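Local coordinates for protein carbonic anhydrase (Sordaria macrospora, PDB 4O1K) that catalyses the reversible hydration of carbon dioxide to bicarbonate, as a zinc-dependent beta-class carbonic anhydrase built as a tetramer, at residues 108-113 / 201-206. Residues are numbered along the deposited sequence; the frame is centred on the assembly and turned at random.
Sequences VVCGHY and GLLKDL. With ZN (zinc ion), chain B.
Tyr113 OH lies against the aliphatic end of Lys204 and is hydrogen-bonded to Glu163 OE2 on helix 154-174. The contact belongs to the mixed beta sheet of the beta-carbonic anhydrase fold. Lys204 CE is 3.8 Å from Tyr113 OH, and CD is 4.0 Å away. This is a van der Waals contact of the hydroxyl oxygen with methylene carbons. With chi1 at 169° and chi2 at 179°, Lys204 runs out extended from its backbone as far as CD, and the bend at chi3 sets CE beside the hydroxyl.

Strand 106-112 runs parallel to strand 190-197, and strand 202-205 pairs antiparallel with the far side of 190-197. The two segments are therefore not sheet neighbours, and they meet through side chains. Gly201 and Leu202 both face Asn197, a G1 beta bulge.

The other contact is apolar and lies between two buried residues. Leu203 CD2 meets Cys110 SG at 3.8 Å. Trp53 also touches Cys110, while Ile66 and Thr67 pack on Leu203. Asn25 of the second subunit hydrogen-bonds to Leu203 N and Gly201 O, so this edge also faces the subunit interface.

His112, on strand 106-112, is a ligand of the zinc ion. Cys56, Asp58 and Cys115 complete the zinc site, and His112 NE2 binds the metal at 2.1 Å.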
ATOM      1  N   VAL A 108       0.647  18.714  11.898  1.00 27.39           N
ATOM      2  CA  VAL A 108       1.068  19.753  10.954  1.00 22.38           C
ATOM      3  C   VAL A 108       1.432  19.020   9.675  1.00 23.06           C
ATOM      4  O   VAL A 108       2.157  18.036   9.748  1.00 26.65           O
ATOM      5  CB  VAL A 108       2.375  20.387  11.442  1.00 29.27           C
ATOM      6  CG1 VAL A 108       2.971  21.284  10.348  1.00 30.94           C
ATOM      7  CG2 VAL A 108       2.144  21.160  12.771  1.00 26.11           C
ATOM      8  N   VAL A 109       0.942  19.496   8.535  1.00 22.47           N
ATOM      9  CA  VAL A 109       1.487  19.076   7.242  1.00 25.57           C
ATOM     10  C   VAL A 109       2.318  20.254   6.800  1.00 23.88           C
ATOM     11  O   VAL A 109       1.797  21.363   6.663  1.00 25.78           O
ATOM     12  CB  VAL A 109       0.383  18.834   6.208  1.00 24.54           C
ATOM     13  CG1 VAL A 109       0.991  18.573   4.825  1.00 26.62           C
ATOM     14  CG2 VAL A 109      -0.448  17.634   6.625  1.00 26.90           C
ATOM     15  N   CYS A 110       3.616  20.024   6.597  1.00 22.71           N
ATOM     16  CA  CYS A 110       4.500  21.117   6.206  1.00 25.04           C
ATOM     17  C   CYS A 110       5.053  20.855   4.827  1.00 28.63           C
ATOM     18  O   CYS A 110       5.781  19.869   4.621  1.00 28.88           O
ATOM     19  CB  CYS A 110       5.656  21.240   7.192  1.00 27.25           C
ATOM     20  SG  CYS A 110       6.612  22.783   6.947  1.00 32.72           S
ATOM     21  N   GLY A 111       4.704  21.708   3.870  1.00 26.53           N
ATOM     22  CA  GLY A 111       5.328  21.580   2.565  1.00 26.95           C
ATOM     23  C   GLY A 111       6.505  22.534   2.514  1.00 28.19           C
ATOM     24  O   GLY A 111       6.829  23.176   3.517  1.00 28.00           O
ATOM     25  N   HIS A 112       7.144  22.639   1.354  1.00 31.17           N
ATOM     26  CA  HIS A 112       8.256  23.586   1.252  1.00 30.81           C
ATOM     27  C   HIS A 112       8.424  24.030  -0.182  1.00 30.80           C
ATOM     28  O   HIS A 112       8.207  23.245  -1.115  1.00 29.62           O
ATOM     29  CB  HIS A 112       9.550  23.008   1.852  1.00 31.74           C
ATOM     30  CG  HIS A 112      10.103  21.841   1.094  1.00 32.42           C
ATOM     31  ND1 HIS A 112      11.349  21.863   0.502  1.00 36.40           N
ATOM     32  CD2 HIS A 112       9.572  20.626   0.814  1.00 33.08           C
ATOM     33  CE1 HIS A 112      11.549  20.719  -0.136  1.00 34.98           C
ATOM     34  NE2 HIS A 112      10.495  19.949   0.053  1.00 29.92           N
ATOM     35  N   TYR A 113       8.751  25.309  -0.371  1.00 32.58           N
ATOM     36  CA  TYR A 113       8.921  25.809  -1.736  1.00 36.08           C
ATOM     37  C   TYR A 113      10.173  25.209  -2.318  1.00 38.69           C
ATOM     38  O   TYR A 113      11.140  24.936  -1.588  1.00 39.64           O
ATOM     39  CB  TYR A 113       8.999  27.344  -1.782  1.00 35.22           C
ATOM     40  CG  TYR A 113       7.720  28.009  -1.319  1.00 39.74           C
ATOM     41  CD1 TYR A 113       6.518  27.782  -1.979  1.00 39.02           C
ATOM     42  CD2 TYR A 113       7.710  28.858  -0.230  1.00 43.60           C
ATOM     43  CE1 TYR A 113       5.341  28.377  -1.553  1.00 41.16           C
ATOM     44  CE2 TYR A 113       6.535  29.469   0.195  1.00 45.36           C
ATOM     45  CZ  TYR A 113       5.354  29.220  -0.472  1.00 43.78           C
ATOM     46  OH  TYR A 113       4.178  29.807  -0.052  1.00 43.43           O
ATOM     47  N   GLY A 201      14.230  31.150   5.347  1.00 43.20           N
ATOM     48  CA  GLY A 201      14.156  30.306   6.527  1.00 44.22           C
ATOM     49  C   GLY A 201      12.868  30.422   7.318  1.00 45.75           C
ATOM     50  O   GLY A 201      12.767  29.884   8.427  1.00 49.16           O
ATOM     51  N   LEU A 202      11.867  31.077   6.739  1.00 38.96           N
ATOM     52  CA  LEU A 202      10.655  31.382   7.485  1.00 41.99           C
ATOM     53  C   LEU A 202       9.570  30.354   7.255  1.00 44.35           C
ATOM     54  O   LEU A 202       9.405  29.849   6.130  1.00 40.96           O
ATOM     55  CB  LEU A 202      10.114  32.743   7.094  1.00 48.28           C
ATOM     56  CG  LEU A 202      10.588  33.938   7.906  1.00 54.26           C
ATOM     57  CD1 LEU A 202      11.697  34.672   7.176  1.00 57.73           C
ATOM     58  CD2 LEU A 202       9.424  34.873   8.159  1.00 53.93           C
ATOM     59  N   LEU A 203       8.833  30.046   8.321  1.00 44.56           N
ATOM     60  CA  LEU A 203       7.662  29.178   8.214  1.00 41.08           C
ATOM     61  C   LEU A 203       6.503  30.084   7.936  1.00 39.81           C
ATOM     62  O   LEU A 203       6.400  31.168   8.526  1.00 40.73           O
ATOM     63  CB  LEU A 203       7.364  28.478   9.529  1.00 43.77           C
ATOM     64  CG  LEU A 203       7.662  27.026   9.823  1.00 46.86           C
ATOM     65  CD1 LEU A 203       6.892  26.624  11.076  1.00 52.87           C
ATOM     66  CD2 LEU A 203       7.316  26.127   8.655  1.00 38.84           C
ATOM     67  N   LYS A 204       5.605  29.653   7.058  1.00 35.78           N
ATOM     68  CA  LYS A 204       4.422  30.448   6.769  1.00 39.89           C
ATOM     69  C   LYS A 204       3.207  29.595   7.067  1.00 37.67           C
ATOM     70  O   LYS A 204       3.202  28.408   6.767  1.00 37.88           O
ATOM     71  CB  LYS A 204       4.440  30.863   5.299  1.00 49.69           C
ATOM     72  CG  LYS A 204       3.147  31.470   4.766  1.00 62.39           C
ATOM     73  CD  LYS A 204       3.323  31.871   3.289  1.00 67.56           C
ATOM     74  CE  LYS A 204       2.043  31.685   2.473  1.00 69.90           C
ATOM     75  NZ  LYS A 204       0.833  32.375   3.037  1.00 70.31           N
ATOM     76  N   ASP A 205       2.197  30.204   7.669  1.00 38.14           N
ATOM     77  CA  ASP A 205       0.953  29.511   7.960  1.00 38.17           C
ATOM     78  C   ASP A 205      -0.006  29.741   6.780  1.00 36.44           C
ATOM     79  O   ASP A 205      -0.262  30.873   6.395  1.00 39.19           O
ATOM     80  CB  ASP A 205       0.362  30.081   9.254  1.00 39.13           C
ATOM     81  CG  ASP A 205      -0.824  29.279   9.763  1.00 42.34           C
ATOM     82  OD1 ASP A 205      -1.248  28.333   9.067  1.00 36.21           O
ATOM     83  OD2 ASP A 205      -1.348  29.615  10.852  1.00 43.63           O
ATOM     84  N   LEU A 206      -0.526  28.662   6.210  1.00 36.76           N
ATOM     85  CA  LEU A 206      -1.503  28.767   5.129  1.00 38.56           C
ATOM     86  C   LEU A 206      -2.879  29.013   5.699  1.00 43.31           C
ATOM     87  O   LEU A 206      -3.850  29.201   4.947  1.00 40.62           O
ATOM     88  CB  LEU A 206      -1.515  27.482   4.313  1.00 36.75           C
ATOM     89  CG  LEU A 206      -0.173  27.260   3.638  1.00 36.97           C
ATOM     90  CD1 LEU A 206      -0.248  25.981   2.813  1.00 40.12           C
ATOM     91  CD2 LEU A 206       0.210  28.461   2.790  1.00 39.41           C
TER
HETATM   92 ZN    ZN B 301       9.881  18.295  -1.091  1.00 32.74          ZN